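PDB 6E57: surface glycan binding protein B from Bacteroides ovatus, which binds mixed-linkage beta-glucan at the bacterial cell surface, probably helping this gut symbiont capture cereal glucans for uptake. Local coordinates for residues A[187-200]-A[210-222]. Residues are numbered along the deposited sequence; the frame is centred on the assembly and turned at random.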
loop_
_atom_site.group_PDB
_atom_site.type_symbol
_atom_site.label_atom_id
_atom_site.label_comp_id
_atom_site.label_asym_id
_atom_site.label_seq_id
_atom_site.Cartn_x
_atom_site.Cartn_y
_atom_site.Cartn_z
ATOM N N TYR A 187 2.075 -6.237 19.246
ATOM C CA TYR A 187 2.694 -7.513 19.585
ATOM C C TYR A 187 4.185 -7.462 19.234
ATOM O O TYR A 187 4.581 -6.740 18.328
ATOM C CB TYR A 187 1.964 -8.664 18.884
ATOM C CG TYR A 187 2.126 -8.724 17.384
ATOM C CD1 TYR A 187 1.568 -7.759 16.560
ATOM C CD2 TYR A 187 2.812 -9.766 16.781
ATOM C CE1 TYR A 187 1.703 -7.816 15.183
ATOM C CE2 TYR A 187 2.952 -9.840 15.405
ATOM C CZ TYR A 187 2.395 -8.862 14.601
ATOM O OH TYR A 187 2.532 -8.925 13.244
ATOM N N THR A 188 4.990 -8.232 19.976
ATOM C CA THR A 188 6.438 -8.305 19.791
ATOM C C THR A 188 6.787 -9.552 18.970
ATOM O O THR A 188 6.345 -10.655 19.292
ATOM C CB THR A 188 7.175 -8.334 21.137
ATOM O OG1 THR A 188 6.662 -7.294 21.969
ATOM C CG2 THR A 188 8.671 -8.165 20.989
ATOM N N ILE A 189 7.592 -9.361 17.920
ATOM C CA ILE A 189 8.113 -10.462 17.112
ATOM C C ILE A 189 9.270 -11.096 17.881
ATOM O O ILE A 189 10.181 -10.392 18.311
ATOM C CB ILE A 189 8.562 -9.982 15.716
ATOM C CG1 ILE A 189 7.485 -9.163 14.995
ATOM C CG2 ILE A 189 9.023 -11.159 14.871
ATOM C CD1 ILE A 189 6.222 -9.931 14.672
ATOM N N PRO A 190 9.281 -12.432 18.095
ATOM C CA PRO A 190 10.419 -13.090 18.736
ATOM C C PRO A 190 11.700 -12.901 17.909
ATOM O O PRO A 190 11.627 -12.802 16.683
ATOM C CB PRO A 190 10.027 -14.574 18.797
ATOM C CG PRO A 190 8.519 -14.583 18.612
ATOM C CD PRO A 190 8.204 -13.374 17.755
ATOM N N THR A 191 12.849 -12.853 18.592
ATOM C CA THR A 191 14.150 -12.628 17.955
ATOM C C THR A 191 14.558 -13.854 17.124
ATOM O O THR A 191 15.225 -13.716 16.100
ATOM C CB THR A 191 15.220 -12.269 18.995
ATOM O OG1 THR A 191 15.314 -13.332 19.944
ATOM C CG2 THR A 191 14.929 -10.969 19.715
ATOM N N GLY A 192 14.136 -15.045 17.570
ATOM C CA GLY A 192 14.518 -16.326 16.966
ATOM C C GLY A 192 14.022 -16.500 15.537
ATOM O O GLY A 192 14.631 -17.238 14.760
ATOM N N VAL A 193 12.916 -15.829 15.188
ATOM C CA VAL A 193 12.242 -16.024 13.903
ATOM C C VAL A 193 13.142 -15.497 12.781
ATOM O O VAL A 193 13.524 -14.330 12.783
ATOM C CB VAL A 193 10.862 -15.339 13.871
ATOM C CG1 VAL A 193 10.195 -15.491 12.511
ATOM C CG2 VAL A 193 9.951 -15.852 14.975
ATOM N N SER A 194 13.460 -16.375 11.825
ATOM C CA SER A 194 14.286 -16.035 10.672
ATOM C C SER A 194 13.438 -15.301 9.626
ATOM O O SER A 194 12.208 -15.296 9.709
ATOM C CB SER A 194 14.937 -17.267 10.094
ATOM O OG SER A 194 13.967 -18.265 9.816
ATOM N N GLU A 195 14.120 -14.687 8.649
ATOM C CA GLU A 195 13.484 -13.925 7.568
ATOM C C GLU A 195 12.532 -14.839 6.783
ATOM O O GLU A 195 12.706 -16.052 6.767
ATOM C CB GLU A 195 14.531 -13.337 6.619
ATOM C CG GLU A 195 15.337 -12.195 7.208
ATOM C CD GLU A 195 16.072 -11.355 6.174
ATOM O OE1 GLU A 195 16.557 -11.931 5.175
ATOM O OE2 GLU A 195 16.149 -10.123 6.360
ATOM N N GLY A 196 11.531 -14.231 6.138
ATOM C CA GLY A 196 10.551 -14.941 5.322
ATOM C C GLY A 196 9.139 -14.425 5.546
ATOM O O GLY A 196 8.934 -13.439 6.261
ATOM N N ASP A 197 8.173 -15.114 4.924
ATOM C CA ASP A 197 6.746 -14.789 4.986
ATOM C C ASP A 197 6.020 -15.878 5.789
ATOM O O ASP A 197 6.182 -17.058 5.513
ATOM C CB ASP A 197 6.159 -14.640 3.577
ATOM C CG ASP A 197 6.651 -13.409 2.830
ATOM O OD1 ASP A 197 7.884 -13.192 2.797
ATOM O OD2 ASP A 197 5.798 -12.669 2.290
ATOM N N TYR A 198 5.223 -15.465 6.782
ATOM C CA TYR A 198 4.497 -16.388 7.660
ATOM C C TYR A 198 3.002 -16.056 7.636
ATOM O O TYR A 198 2.636 -14.892 7.613
ATOM C CB TYR A 198 5.035 -16.312 9.091
ATOM C CG TYR A 198 6.512 -16.587 9.233
ATOM C CD1 TYR A 198 7.445 -15.570 9.099
ATOM C CD2 TYR A 198 6.980 -17.862 9.514
ATOM C CE1 TYR A 198 8.804 -15.811 9.231
ATOM C CE2 TYR A 198 8.336 -18.121 9.646
ATOM C CZ TYR A 198 9.251 -17.092 9.507
ATOM O OH TYR A 198 10.587 -17.335 9.641
ATOM N N ARG A 199 2.158 -17.094 7.631
ATOM C CA ARG A 199 0.706 -16.954 7.787
ATOM C C ARG A 199 0.370 -17.011 9.284
ATOM O O ARG A 199 0.605 -18.028 9.932
ATOM C CB ARG A 199 -0.036 -18.046 7.005
ATOM C CG ARG A 199 -1.549 -17.868 6.986
ATOM C CD ARG A 199 -2.269 -18.867 6.098
ATOM N NE ARG A 199 -2.023 -18.637 4.683
ATOM C CZ ARG A 199 -2.589 -17.674 3.960
ATOM N NH1 ARG A 199 -3.396 -16.795 4.530
ATOM N NH2 ARG A 199 -2.340 -17.594 2.664
ATOM N N ILE A 200 -0.168 -15.908 9.820
ATOM C CA ILE A 200 -0.417 -15.769 11.256
ATOM C C ILE A 200 -1.851 -16.204 11.569
ATOM O O ILE A 200 -2.725 -16.192 10.702
ATOM C CB ILE A 200 -0.140 -14.337 11.761
ATOM C CG1 ILE A 200 -0.952 -13.280 11.008
ATOM C CG2 ILE A 200 1.350 -14.032 11.722
ATOM C CD1 ILE A 200 -1.185 -12.018 11.801
ATOM N N TYR A 210 -8.394 -18.146 14.368
ATOM C CA TYR A 210 -8.901 -17.362 13.247
ATOM C C TYR A 210 -7.723 -16.895 12.387
ATOM O O TYR A 210 -6.659 -16.570 12.915
ATOM C CB TYR A 210 -9.693 -16.152 13.745
ATOM C CG TYR A 210 -10.772 -16.467 14.748
ATOM C CD1 TYR A 210 -10.496 -16.502 16.107
ATOM C CD2 TYR A 210 -12.071 -16.731 14.343
ATOM C CE1 TYR A 210 -11.481 -16.789 17.037
ATOM C CE2 TYR A 210 -13.069 -17.017 15.261
ATOM C CZ TYR A 210 -12.773 -17.046 16.613
ATOM O OH TYR A 210 -13.749 -17.328 17.522
ATOM N N GLY A 211 -7.937 -16.851 11.070
ATOM C CA GLY A 211 -6.903 -16.468 10.115
ATOM C C GLY A 211 -6.724 -14.961 10.055
ATOM O O GLY A 211 -7.695 -14.213 10.199
ATOM N N ALA A 212 -5.474 -14.525 9.845
ATOM C CA ALA A 212 -5.121 -13.106 9.766
ATOM C C ALA A 212 -4.061 -12.854 8.682
ATOM O O ALA A 212 -3.303 -11.884 8.768
ATOM C CB ALA A 212 -4.650 -12.642 11.121
ATOM N N ASP A 213 -4.025 -13.721 7.661
ATOM C CA ASP A 213 -3.230 -13.521 6.443
ATOM C C ASP A 213 -1.734 -13.450 6.792
ATOM O O ASP A 213 -1.317 -13.973 7.823
ATOM C CB ASP A 213 -3.772 -12.327 5.649
ATOM C CG ASP A 213 -4.656 -12.742 4.484
ATOM O OD1 ASP A 213 -4.244 -13.650 3.733
ATOM O OD2 ASP A 213 -5.752 -12.161 4.343
ATOM N N MET A 214 -0.937 -12.828 5.910
ATOM C CA MET A 214 0.523 -12.970 5.874
ATOM C C MET A 214 1.218 -11.828 6.627
ATOM O O MET A 214 0.722 -10.701 6.680
ATOM C CB MET A 214 1.023 -12.964 4.426
ATOM C CG MET A 214 0.425 -14.064 3.578
ATOM S SD MET A 214 0.681 -15.703 4.298
ATOM C CE MET A 214 2.469 -15.816 4.247
ATOM N N VAL A 215 2.387 -12.158 7.189
ATOM C CA VAL A 215 3.348 -11.216 7.750
ATOM C C VAL A 215 4.702 -11.501 7.091
ATOM O O VAL A 215 5.003 -12.649 6.781
ATOM C CB VAL A 215 3.416 -11.345 9.286
ATOM C CG1 VAL A 215 4.757 -10.902 9.850
ATOM C CG2 VAL A 215 2.283 -10.589 9.965
ATOM N N LYS A 216 5.501 -10.451 6.875
ATOM C CA LYS A 216 6.828 -10.565 6.275
ATOM C C LYS A 216 7.882 -10.091 7.285
ATOM O O LYS A 216 7.887 -8.932 7.693
ATOM C CB LYS A 216 6.897 -9.760 4.975
ATOM C CG LYS A 216 8.306 -9.474 4.473
ATOM C CD LYS A 216 8.381 -9.103 3.007
ATOM C CE LYS A 216 9.740 -8.565 2.621
ATOM N NZ LYS A 216 10.071 -8.894 1.218
ATOM N N VAL A 217 8.778 -11.010 7.658
ATOM C CA VAL A 217 9.849 -10.771 8.620
ATOM C C VAL A 217 11.144 -10.488 7.850
ATOM O O VAL A 217 11.575 -11.314 7.045
ATOM C CB VAL A 217 10.019 -11.978 9.562
ATOM C CG1 VAL A 217 11.077 -11.728 10.627
ATOM C CG2 VAL A 217 8.700 -12.377 10.202
ATOM N N THR A 218 11.759 -9.329 8.121
ATOM C CA THR A 218 13.015 -8.925 7.481
ATOM C C THR A 218 13.913 -8.200 8.489
ATOM O O THR A 218 13.428 -7.473 9.363
ATOM C CB THR A 218 12.763 -8.041 6.252
ATOM O OG1 THR A 218 14.026 -7.687 5.689
ATOM C CG2 THR A 218 11.983 -6.784 6.569
ATOM N N ASN A 219 15.228 -8.413 8.339
ATOM C CA ASN A 219 16.270 -7.692 9.064
ATOM C C ASN A 219 16.787 -6.520 8.223
ATOM O O ASN A 219 17.522 -5.670 8.733
ATOM C CB ASN A 219 17.446 -8.603 9.420
ATOM C CG ASN A 219 17.055 -9.737 10.342
ATOM O OD1 ASN A 219 16.623 -9.502 11.467
ATOM N ND2 ASN A 219 17.209 -10.966 9.876
ATOM N N ALA A 220 16.408 -6.484 6.938
ATOM C CA ALA A 220 16.931 -5.510 5.993
ATOM C C ALA A 220 16.362 -4.126 6.307
ATOM O O ALA A 220 15.215 -3.996 6.748
ATOM C CB ALA A 220 16.595 -5.922 4.582
ATOM N N SER A 221 17.191 -3.103 6.079
ATOM C CA SER A 221 16.740 -1.732 6.025
ATOM C C SER A 221 15.940 -1.545 4.732
ATOM O O SER A 221 16.522 -1.387 3.662
ATOM C CB SER A 221 17.907 -0.787 6.112
ATOM O OG SER A 221 18.732 -1.113 7.223
ATOM N N LEU A 222 14.609 -1.617 4.844
ATOM C CA LEU A 222 13.717 -1.604 3.693
ATOM C C LEU A 222 12.919 -0.297 3.681
ATOM O O LEU A 222 12.039 -0.093 4.509
ATOM C CB LEU A 222 12.790 -2.822 3.758
ATOM C CG LEU A 222 11.795 -2.966 2.607
ATOM C CD1 LEU A 222 12.515 -3.259 1.303
ATOM C CD2 LEU A 222 10.778 -4.054 2.908
HETATM O O HOH W 1 -4.534 -17.048 7.572
#
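The antiparallel hairpin formed by strands 196-203 and 209-217, part of a small beta-sandwich domain, is held here by paired backbone bonds at Gly196-Val217 and Tyr198-Val215. In the latter pair Tyr198 N to Val215 O and Val215 N to Tyr198 O both measure 2.8 Å. Beyond them Ile200 N reaches Asp213 O, whereas the return bond, from Ala212 N to Ile200 O, is weak, a shift of one residue consistent with a beta bulge at Ala212 and Asp213, where Asp213 has a positive phi.

On the inner face, Val217 CG2 lies 3.6 Å from Tyr198 CE1, approaching the ring obliquely, while the phenol OH bonds back to Ser194 O at 2.6 Å and helps hold the far end of the ring. Val215 CG2 meets Ile200 CG2 and the hydroxyl of Tyr187, a residue of the facing sheet; Val145 adds to this apolar layer.

Across the strands on the other face, the Met214 side chain folds back at its second and third torsions (chi2 -55°, chi3 -64°) and brings SD over the centre of the Arg199 guanidinium, 3.8 Å above its plane. At the edge of the guanidinium, Arg199 NH1 makes a long, weak salt bridge to Asp213 OD1 (3.4 Å), the two planes strongly tilted to each other. Arg199 NH2 forms a salt bridge with Asp82 and a hydrogen bond to Thr104 O; Thr104 N donates to Asp213 OD1. Where strand 209-217 ends, Glu195 OE2 accepts Asn219 N at 2.8 Å, nearly straight at 170°, through its anti lone pair.

Apolar packing thus ties the hairpin to its own domain, while the Arg199-Asp213 pair, shared with Asp82 and Thr104, makes a polar link to the preceding N-terminal domain.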